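Local coordinates for ribosome-inactivating protein 3 (Zea mays, PDB 2PQJ) that belongs to the ribosome-inactivating protein family and binds adenine in a pocket between a beta sheet and helices, at residues Val41-Lys46 against Ile68-Leu73; Asn72-Gly77 against Gly163-Thr168. One frame throughout, in Å; residues are numbered along the deposited sequence.

Interaction 1: residues Val41-Lys46 against Ile68-Leu73; sequences VLPPEK and IRMDNL
Leu-42 sends its side chain over the turn formed by Met-70 to Leu-73, where its CD1 branch meets CG of Leu-73 at 3.5 Å. The two leucines cross at about a right angle, and Trp-196 of helix 196-208 also touches Leu-42. CB of Leu-42 lies 3.6 Å from the backbone O of Asp-71. At Pro-43 the ring turns CG to the end of Met-70, with CE at 4.0 Å, whereas the carbonyl O of the same proline receives a CA-H...O contact from Asp-71 (CA to O 3.5 Å, 134° at the hydrogen). From Leu-42 to Glu-45 the backbone keeps to polyproline II angles, and this extended run is laid across the turn of a beta hairpin. That turn joins strand 63-69 to strand 74-79 and is closed by the backbone bond from Leu-73 N to Met-70 O, and Leu-73, in a left-handed conformation, begins the G1 beta bulge that follows. With CG anti to the backbone N (chi1 -161°) and the rest of its chain extended, Glu-45 reaches slantwise across Asp-71 and Asn-72: its CG passes 3.6 Å from OD2 of Asp-71, and its OE1 comes to 3.5 Å from ND2 of Asn-72, carboxylate and amide planes standing 80° apart. At Lys-46 it is the backbone that takes part, O lying 3.2 Å from NH2 of Arg-69 at the edge of the guanidinium. That guanidinium grips Asp-71 side-on in a salt bridge, NE to OD1 at 2.9 Å and NH2 to OD2, each oxygen offering its syn lone pair from a position tilted somewhat out of the guanidinium plane, and the two bonds together restrain the rotation of the carboxylate.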
# COMPACT_ATOMS: atom_id res chain seq x y z
N VAL A 41 -5.47 13.53 6.52
CA VAL A 41 -4.06 13.38 6.81
C VAL A 41 -3.82 12.22 7.79
O VAL A 41 -4.44 12.15 8.85
CB VAL A 41 -3.49 14.71 7.39
CG1 VAL A 41 -1.99 14.67 7.45
CG2 VAL A 41 -3.94 15.86 6.52
N LEU A 42 -2.93 11.32 7.42
CA LEU A 42 -2.63 10.17 8.25
C LEU A 42 -2.06 10.50 9.63
O LEU A 42 -1.62 11.61 9.89
CB LEU A 42 -1.68 9.25 7.52
CG LEU A 42 -2.29 8.65 6.26
CD1 LEU A 42 -1.25 7.85 5.54
CD2 LEU A 42 -3.49 7.77 6.64
N PRO A 43 -2.09 9.51 10.53
CA PRO A 43 -1.58 9.65 11.89
C PRO A 43 -0.12 10.00 11.78
O PRO A 43 0.55 9.54 10.85
CB PRO A 43 -1.76 8.27 12.48
CG PRO A 43 -2.99 7.79 11.80
CD PRO A 43 -2.77 8.21 10.37
N PRO A 44 0.39 10.82 12.69
CA PRO A 44 1.79 11.21 12.67
C PRO A 44 2.68 10.03 13.01
O PRO A 44 2.33 9.20 13.84
CB PRO A 44 1.85 12.31 13.71
CG PRO A 44 0.79 11.92 14.66
CD PRO A 44 -0.33 11.55 13.74
N GLU A 45 3.83 9.98 12.35
CA GLU A 45 4.81 8.91 12.51
C GLU A 45 5.51 8.82 13.88
O GLU A 45 5.76 9.84 14.54
CB GLU A 45 5.86 9.05 11.40
CG GLU A 45 6.69 7.83 11.10
CD GLU A 45 7.62 8.08 9.92
OE1 GLU A 45 8.28 7.13 9.47
OE2 GLU A 45 7.67 9.24 9.45
N LYS A 46 5.82 7.59 14.28
CA LYS A 46 6.46 7.32 15.56
C LYS A 46 7.41 6.15 15.35
O LYS A 46 7.03 5.17 14.72
CB LYS A 46 5.40 6.98 16.60
CG LYS A 46 4.36 8.10 16.79
CD LYS A 46 3.00 7.57 17.31
CE LYS A 46 3.04 7.02 18.75
NZ LYS A 46 1.68 6.65 19.30
N ILE A 68 0.05 -3.80 8.29
CA ILE A 68 0.35 -2.51 7.71
C ILE A 68 0.27 -1.45 8.79
O ILE A 68 -0.64 -1.48 9.60
CB ILE A 68 -0.68 -2.17 6.59
CG1 ILE A 68 -0.69 -3.29 5.56
CG2 ILE A 68 -0.34 -0.81 5.95
CD1 ILE A 68 -1.82 -3.22 4.60
N ARG A 69 1.22 -0.51 8.79
CA ARG A 69 1.20 0.58 9.77
C ARG A 69 0.39 1.74 9.20
O ARG A 69 0.61 2.16 8.06
CB ARG A 69 2.62 1.03 10.12
CG ARG A 69 3.52 1.34 8.93
CD ARG A 69 4.97 1.40 9.35
NE ARG A 69 5.18 2.38 10.42
CZ ARG A 69 6.33 2.54 11.08
NH1 ARG A 69 7.40 1.79 10.79
NH2 ARG A 69 6.41 3.47 12.03
N MET A 70 -0.54 2.25 10.00
CA MET A 70 -1.41 3.34 9.56
C MET A 70 -0.61 4.59 9.25
O MET A 70 -0.83 5.24 8.23
CB MET A 70 -2.47 3.63 10.63
CG MET A 70 -3.68 2.72 10.58
SD MET A 70 -5.12 3.43 11.40
CE MET A 70 -5.37 4.91 10.42
N ASP A 71 0.32 4.93 10.14
CA ASP A 71 1.02 6.20 10.04
C ASP A 71 1.48 6.51 8.63
O ASP A 71 1.50 7.68 8.22
CB ASP A 71 2.16 6.28 11.07
CG ASP A 71 3.21 5.22 10.88
OD1 ASP A 71 3.01 4.31 10.05
OD2 ASP A 71 4.24 5.29 11.57
N ASN A 72 1.81 5.48 7.85
CA ASN A 72 2.23 5.77 6.49
C ASN A 72 1.86 4.71 5.48
O ASN A 72 2.52 4.53 4.45
CB ASN A 72 3.73 6.06 6.43
CG ASN A 72 4.51 5.27 7.44
OD1 ASN A 72 4.48 4.05 7.45
ND2 ASN A 72 5.23 5.97 8.29
N LEU A 73 0.76 4.03 5.79
CA LEU A 73 0.21 2.98 4.94
C LEU A 73 1.29 2.11 4.33
O LEU A 73 1.26 1.81 3.15
CB LEU A 73 -0.68 3.63 3.88
CG LEU A 73 -1.74 4.52 4.54
CD1 LEU A 73 -2.83 4.93 3.57
CD2 LEU A 73 -2.38 3.71 5.66

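Interaction 2: residues Asn72-Gly77 against Gly163-Thr168; sequences NLYLVG and GLRFNT. With ADE (adenine), chain D.
The adenine pocket is the setting in which Arg-165, in the last turn of helix 150-165, meets the backbone of Asn-72 and Leu-73. Its chain, extended from CG to NE, slides past Leu-73 in the opposite direction, bringing NE to 3.6 Å from CB of that leucine. The guanidinium then makes three weak hydrogen bonds: NH2 to Asn-72 O (2.7 Å), NH2 to Leu-73 O (3.1 Å) and NE to Leu-73 O. One residue earlier on the helix, Leu-164 CB packs against Leu-73 CD1 at 4.2 Å. In this ribosome-inactivating protein fold strand 74-79 contributes the neighbouring part of the site, Tyr-74 and Arg-165 lying on the same side of the base plane. Tyr-74, with CG anti to the backbone N (chi1 -171°), turns one ring face to the base, the planes roughly parallel and C6 of adenine 3.6 Å above the ring plane, toward its rim. Leu-75 reads the base edge with its backbone: N donates to adenine N1 in a nearly straight bond (170°), and O accepts a weak bond from adenine N6. Adenine N3 sits 3.1 Å above the guanidinium plane of Arg-165, toward its rim, while Trp-196 makes a cation-pi contact with the same arginine.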
# COMPACT_ATOMS: atom_id res chain seq x y z
N ASN A 72 1.81 5.48 7.85
CA ASN A 72 2.23 5.77 6.49
C ASN A 72 1.86 4.71 5.48
O ASN A 72 2.52 4.53 4.45
CB ASN A 72 3.73 6.06 6.43
CG ASN A 72 4.51 5.27 7.44
OD1 ASN A 72 4.48 4.05 7.45
ND2 ASN A 72 5.23 5.97 8.29
N LEU A 73 0.76 4.03 5.79
CA LEU A 73 0.21 2.98 4.94
C LEU A 73 1.29 2.11 4.33
O LEU A 73 1.26 1.81 3.15
CB LEU A 73 -0.68 3.63 3.88
CG LEU A 73 -1.74 4.52 4.54
CD1 LEU A 73 -2.83 4.93 3.57
CD2 LEU A 73 -2.38 3.71 5.66
N TYR A 74 2.23 1.70 5.18
CA TYR A 74 3.35 0.85 4.79
C TYR A 74 3.14 -0.60 5.24
O TYR A 74 2.66 -0.85 6.35
CB TYR A 74 4.62 1.41 5.44
CG TYR A 74 5.93 0.80 4.99
CD1 TYR A 74 6.56 1.23 3.83
CD2 TYR A 74 6.58 -0.15 5.77
CE1 TYR A 74 7.81 0.75 3.45
CE2 TYR A 74 7.84 -0.65 5.42
CZ TYR A 74 8.45 -0.19 4.25
OH TYR A 74 9.72 -0.64 3.90
N LEU A 75 3.49 -1.56 4.38
CA LEU A 75 3.37 -2.97 4.72
C LEU A 75 4.62 -3.35 5.51
O LEU A 75 5.74 -3.33 4.97
CB LEU A 75 3.29 -3.83 3.46
CG LEU A 75 3.45 -5.35 3.68
CD1 LEU A 75 2.27 -5.92 4.46
CD2 LEU A 75 3.58 -6.04 2.33
N VAL A 76 4.44 -3.71 6.78
CA VAL A 76 5.56 -4.09 7.63
C VAL A 76 5.77 -5.61 7.66
O VAL A 76 6.86 -6.08 7.99
CB VAL A 76 5.35 -3.54 9.08
CG1 VAL A 76 6.41 -4.11 10.03
CG2 VAL A 76 5.43 -2.01 9.06
N GLY A 77 4.74 -6.37 7.30
CA GLY A 77 4.88 -7.82 7.28
C GLY A 77 3.58 -8.57 7.11
O GLY A 77 2.51 -7.98 6.93
N GLY A 163 -2.90 1.13 -3.30
CA GLY A 163 -4.31 1.23 -3.63
C GLY A 163 -5.02 2.06 -2.57
O GLY A 163 -5.95 2.81 -2.88
N LEU A 164 -4.56 1.91 -1.32
CA LEU A 164 -5.12 2.65 -0.19
C LEU A 164 -4.72 4.11 -0.26
O LEU A 164 -5.52 5.01 0.00
CB LEU A 164 -4.62 2.07 1.13
CG LEU A 164 -5.28 0.78 1.64
CD1 LEU A 164 -4.59 0.29 2.90
CD2 LEU A 164 -6.74 1.05 1.92
N ARG A 165 -3.47 4.34 -0.64
CA ARG A 165 -2.93 5.69 -0.77
C ARG A 165 -3.42 6.49 -1.98
O ARG A 165 -3.83 7.63 -1.83
CB ARG A 165 -1.41 5.64 -0.84
CG ARG A 165 -0.75 4.84 0.24
CD ARG A 165 0.72 4.86 -0.03
NE ARG A 165 1.51 4.31 1.05
CZ ARG A 165 2.83 4.24 1.02
NH1 ARG A 165 3.48 4.69 -0.04
NH2 ARG A 165 3.49 3.74 2.05
N PHE A 166 -3.40 5.86 -3.15
CA PHE A 166 -3.75 6.53 -4.40
C PHE A 166 -5.13 6.12 -4.91
O PHE A 166 -5.48 4.94 -4.91
CB PHE A 166 -2.69 6.26 -5.47
CG PHE A 166 -1.32 6.73 -5.09
CD1 PHE A 166 -0.51 5.97 -4.26
CD2 PHE A 166 -0.83 7.94 -5.57
CE1 PHE A 166 0.75 6.41 -3.91
CE2 PHE A 166 0.44 8.37 -5.23
CZ PHE A 166 1.23 7.61 -4.40
N ASN A 167 -5.90 7.11 -5.35
CA ASN A 167 -7.14 6.88 -6.09
C ASN A 167 -6.72 6.35 -7.45
O ASN A 167 -7.31 5.42 -7.98
CB ASN A 167 -7.87 8.19 -6.33
CG ASN A 167 -8.21 8.91 -5.05
OD1 ASN A 167 -8.76 8.31 -4.12
ND2 ASN A 167 -7.91 10.20 -4.99
N THR A 168 -5.69 6.97 -7.99
CA THR A 168 -5.16 6.62 -9.29
C THR A 168 -4.82 5.13 -9.36
O THR A 168 -4.88 4.52 -10.43
CB THR A 168 -3.91 7.49 -9.60
OG1 THR A 168 -3.51 7.28 -10.96
CG2 THR A 168 -2.76 7.15 -8.68
N9 ADE D . 6.04 1.42 -0.67
C8 ADE D . 7.20 0.72 -0.81
N7 ADE D . 7.17 -0.35 -0.07
C5 ADE D . 5.99 -0.42 0.58
C6 ADE D . 5.39 -1.32 1.53
N6 ADE D . 6.05 -2.47 1.95
N1 ADE D . 4.15 -1.04 1.98
C2 ADE D . 3.49 0.05 1.60
N3 ADE D . 4.02 0.91 0.74
C4 ADE D . 5.25 0.73 0.21

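Read from the N terminus, the chain leaves helix 16-28, passes through the loop holding 41-46, and runs up and down strands 52-58 and 63-69 before reaching the hairpin turn. Interaction 1 closes a loop of 21 intervening residues, which holds strand 52-58 and most of strand 63-69. Interaction 2 closes a much longer one of 85 residues, which includes strand 85-87 and several helices. Neither nests within the other: they follow in series, sharing Asn-72 and Leu-73, so one hairpin turn touches the loop before strand 52-58 and the end of helix 150-165. Their centres are 10 Å apart, and a probable hydrogen bond from Arg-69 N to Tyr-74 O (2.9 Å) joins the two neighbouring strands directly.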